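Local coordinates for protein putative antibiotic biosynthesis monooxygenase (Bordetella bronchiseptica, PDB 3GZ7) that is a putative antibiotic biosynthesis monooxygenase, probably acting on a small organic substrate held in the pocket of a dimeric alpha-beta barrel, at residues 79-83 against 84-88. Sequence-based numbering, arbitrary orientation.
Sequences DNHMV and DFRQS. With CIT (citric acid), chain C.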
ATOM      1  N   ASP A  79      -7.730   4.840  16.076  1.00 13.05           N
ATOM      2  CA  ASP A  79      -8.759   4.278  17.008  1.00 13.96           C
ATOM      3  C   ASP A  79     -10.100   4.053  16.319  1.00 15.98           C
ATOM      4  O   ASP A  79     -10.841   3.152  16.704  1.00 16.86           O
ATOM      5  CB  ASP A  79      -9.019   5.126  18.228  1.00 17.44           C
ATOM      6  CG  ASP A  79      -7.873   5.142  19.204  1.00 18.19           C
ATOM      7  OD1 ASP A  79      -7.037   4.214  19.283  1.00 21.51           O
ATOM      8  OD2 ASP A  79      -7.842   6.135  19.924  1.00 28.87           O
ATOM      9  N   ASN A  80     -10.439   4.859  15.315  1.00 14.37           N
ATOM     10  CA  ASN A  80     -11.692   4.614  14.565  1.00 13.11           C
ATOM     11  C   ASN A  80     -11.683   3.208  14.007  1.00 13.74           C
ATOM     12  O   ASN A  80     -12.710   2.530  13.978  1.00 12.11           O
ATOM     13  CB  ASN A  80     -11.869   5.597  13.415  1.00 13.19           C
ATOM     14  CG  ASN A  80     -12.335   6.974  13.866  1.00 20.69           C
ATOM     15  OD1 ASN A  80     -12.095   7.983  13.160  1.00 11.92           O
ATOM     16  ND2 ASN A  80     -13.023   7.030  15.014  1.00 13.19           N
ATOM     17  N   HIS A  81     -10.504   2.754  13.589  1.00 13.98           N
ATOM     18  CA  HIS A  81     -10.337   1.362  13.187  1.00 11.50           C
ATOM     19  C   HIS A  81     -10.188   0.345  14.323  1.00 10.15           C
ATOM     20  O   HIS A  81     -10.940  -0.625  14.416  1.00  5.75           O
ATOM     21  CB  HIS A  81      -9.135   1.233  12.239  1.00 15.58           C
ATOM     22  CG  HIS A  81      -8.878  -0.172  11.824  1.00 13.54           C
ATOM     23  ND1 HIS A  81      -7.615  -0.667  11.681  1.00  6.05           N
ATOM     24  CD2 HIS A  81      -9.717  -1.205  11.624  1.00 12.55           C
ATOM     25  CE1 HIS A  81      -7.681  -1.947  11.365  1.00 14.35           C
ATOM     26  NE2 HIS A  81      -8.946  -2.305  11.346  1.00  8.49           N
HETATM   27  N   MSE A  82      -9.186   0.544  15.166  1.00 12.37           N
HETATM   28  CA  MSE A  82      -8.721  -0.516  16.061  1.00 11.65           C
HETATM   29  C   MSE A  82      -9.578  -0.686  17.303  1.00 12.93           C
HETATM   30  O   MSE A  82      -9.638  -1.773  17.868  1.00 14.05           O
HETATM   31  CB  MSE A  82      -7.263  -0.265  16.435  1.00 12.96           C
HETATM   32  CG  MSE A  82      -6.297  -0.396  15.188  1.00  9.57           C
HETATM   33 SE   MSE A  82      -6.062  -2.230  14.650  0.75  2.00          SE
HETATM   34  CE  MSE A  82      -5.011  -2.771  16.137  1.00  3.88           C
ATOM     35  N   VAL A  83     -10.260   0.386  17.697  1.00 11.34           N
ATOM     36  CA  VAL A  83     -11.211   0.371  18.785  1.00  9.32           C
ATOM     37  C   VAL A  83     -12.621   0.298  18.217  1.00 11.76           C
ATOM     38  O   VAL A  83     -13.316  -0.721  18.381  1.00  9.66           O
ATOM     39  CB  VAL A  83     -10.989   1.625  19.752  1.00 10.27           C
ATOM     40  CG1 VAL A  83     -12.070   1.770  20.842  1.00  7.12           C
ATOM     41  CG2 VAL A  83      -9.604   1.578  20.404  1.00  4.03           C
ATOM     42  N   ASP A  84     -13.044   1.353  17.505  1.00 14.26           N
ATOM     43  CA  ASP A  84     -14.465   1.476  17.084  1.00 13.54           C
ATOM     44  C   ASP A  84     -14.915   0.370  16.100  1.00 13.31           C
ATOM     45  O   ASP A  84     -15.908  -0.331  16.361  1.00 13.53           O
ATOM     46  CB  ASP A  84     -14.804   2.911  16.556  1.00 11.77           C
ATOM     47  CG  ASP A  84     -14.425   3.997  17.550  1.00 12.29           C
ATOM     48  OD1 ASP A  84     -14.559   3.720  18.752  1.00 16.41           O
ATOM     49  OD2 ASP A  84     -13.943   5.098  17.162  1.00 14.58           O
ATOM     50  N   PHE A  85     -14.217   0.224  14.983  1.00 13.08           N
ATOM     51  CA  PHE A  85     -14.632  -0.758  13.986  1.00 15.75           C
ATOM     52  C   PHE A  85     -14.472  -2.171  14.546  1.00 15.45           C
ATOM     53  O   PHE A  85     -15.367  -3.011  14.435  1.00 16.19           O
ATOM     54  CB  PHE A  85     -13.885  -0.614  12.647  1.00 17.05           C
ATOM     55  CG  PHE A  85     -14.227  -1.699  11.646  1.00 14.84           C
ATOM     56  CD1 PHE A  85     -15.416  -1.663  10.949  1.00 21.80           C
ATOM     57  CD2 PHE A  85     -13.378  -2.769  11.448  1.00 23.09           C
ATOM     58  CE1 PHE A  85     -15.735  -2.678  10.050  1.00 21.06           C
ATOM     59  CE2 PHE A  85     -13.700  -3.792  10.582  1.00 18.99           C
ATOM     60  CZ  PHE A  85     -14.865  -3.744   9.881  1.00 19.81           C
ATOM     61  N   ARG A  86     -13.343  -2.410  15.198  1.00 15.65           N
ATOM     62  CA  ARG A  86     -13.061  -3.725  15.760  1.00 13.07           C
ATOM     63  C   ARG A  86     -14.031  -4.200  16.849  1.00 13.46           C
ATOM     64  O   ARG A  86     -14.186  -5.396  17.051  1.00 12.04           O
ATOM     65  CB  ARG A  86     -11.623  -3.749  16.263  1.00 15.77           C
ATOM     66  CG  ARG A  86     -10.594  -3.901  15.183  1.00 17.47           C
ATOM     67  CD  ARG A  86     -10.434  -5.343  14.701  1.00 16.13           C
ATOM     68  NE  ARG A  86      -9.459  -5.370  13.610  1.00 16.74           N
ATOM     69  CZ  ARG A  86      -8.145  -5.455  13.754  1.00 19.25           C
ATOM     70  NH1 ARG A  86      -7.577  -5.530  14.972  1.00 14.84           N
ATOM     71  NH2 ARG A  86      -7.383  -5.438  12.665  1.00 24.53           N
ATOM     72  N   GLN A  87     -14.656  -3.273  17.570  1.00 13.77           N
ATOM     73  CA  GLN A  87     -15.650  -3.633  18.601  1.00 13.77           C
ATOM     74  C   GLN A  87     -17.103  -3.680  18.053  1.00 14.73           C
ATOM     75  O   GLN A  87     -18.018  -3.951  18.798  1.00 14.86           O
ATOM     76  CB  GLN A  87     -15.567  -2.649  19.782  1.00 14.60           C
ATOM     77  CG  GLN A  87     -14.306  -2.793  20.646  1.00 13.08           C
ATOM     78  CD  GLN A  87     -14.427  -2.067  21.953  1.00 11.50           C
ATOM     79  OE1 GLN A  87     -13.667  -1.144  22.257  1.00 11.61           O
ATOM     80  NE2 GLN A  87     -15.421  -2.463  22.734  1.00 16.79           N
ATOM     81  N   SER A  88     -17.319  -3.418  16.758  1.00 13.88           N
ATOM     82  CA  SER A  88     -18.676  -3.294  16.230  1.00 13.41           C
ATOM     83  C   SER A  88     -19.112  -4.625  15.676  1.00 16.73           C
ATOM     84  O   SER A  88     -18.280  -5.451  15.282  1.00 16.85           O
ATOM     85  CB  SER A  88     -18.739  -2.266  15.113  1.00 15.84           C
ATOM     86  OG  SER A  88     -18.084  -2.756  13.945  1.00  8.15           O
TER
HETATM   87  C1  CIT C  97     -10.001  -5.148   9.689  1.00 17.67           C
HETATM   88  O1  CIT C  97      -9.798  -4.538  10.781  1.00 10.88           O
HETATM   89  O2  CIT C  97      -9.966  -4.555   8.566  1.00 11.97           O
HETATM   90  C2  CIT C  97     -10.262  -6.621   9.735  1.00 17.57           C
HETATM   91  C3  CIT C  97      -9.005  -7.460   9.496  1.00 20.60           C
HETATM   92  O7  CIT C  97      -8.130  -7.204  10.605  1.00 13.18           O
HETATM   93  C4  CIT C  97      -8.276  -7.105   8.213  1.00 16.68           C
HETATM   94  C5  CIT C  97      -9.118  -7.100   6.938  1.00 23.48           C
HETATM   95  O3  CIT C  97      -9.948  -6.178   6.611  1.00  9.86           O
HETATM   96  O4  CIT C  97      -8.917  -8.053   6.154  1.00 18.27           O
HETATM   97  C6  CIT C  97      -9.327  -8.940   9.547  1.00 15.32           C
HETATM   98  O5  CIT C  97      -8.663  -9.666  10.306  1.00 25.01           O
HETATM   99  O6  CIT C  97     -10.241  -9.442   8.842  1.00 17.94           O
HETATM  100  O   HOH W   1      -8.617  -4.376  17.591  0.50 10.98           O
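His81 on the short helix 78-85 of a dimeric alpha-beta barrel subunit meets Phe85 and Arg86, four and five residues further on. The helix widens into a pi-type turn at 80-83, and the backbone N-H groups of Asp84, Phe85 and Arg86 are each donated to the carbonyl five residues back, as in Arg86 N to His81 O (3.1 Å). The packed side is aromatic. Both rings leave with CG anti to the backbone N (chi1 178° in His81, 175° in Phe85), and Phe85 CD2 meets the imidazole edge at His81 CD2 (4.0 Å); Phe48 stacks on Phe85. Imidazole suits this place, offering a nitrogen on each side of a flat ring that also stacks on Trp75; ND1 hydrogen-bonds His110. On another side, Asn80 ND2 hydrogen-bonds Asp84 OD2 (3.0 Å), which lies in the amide plane. The solvent side is looser: Val83 CG1 merely brushes Gln87 OE1 (3.6 Å), and Met82, present as selenomethionine, lays its flexible chain's selenium over one guanidinium face of Arg86, 3.6 Å from NH1. A water links that NH1 to Met82 O. Arg86 NE hydrogen-bonds O1 of a citrate, probably from the crystallisation liquor (3.0 Å); His81 NE2 gives the same O1 a nearly straight hydrogen bond, doubtfully short at 2.5 Å.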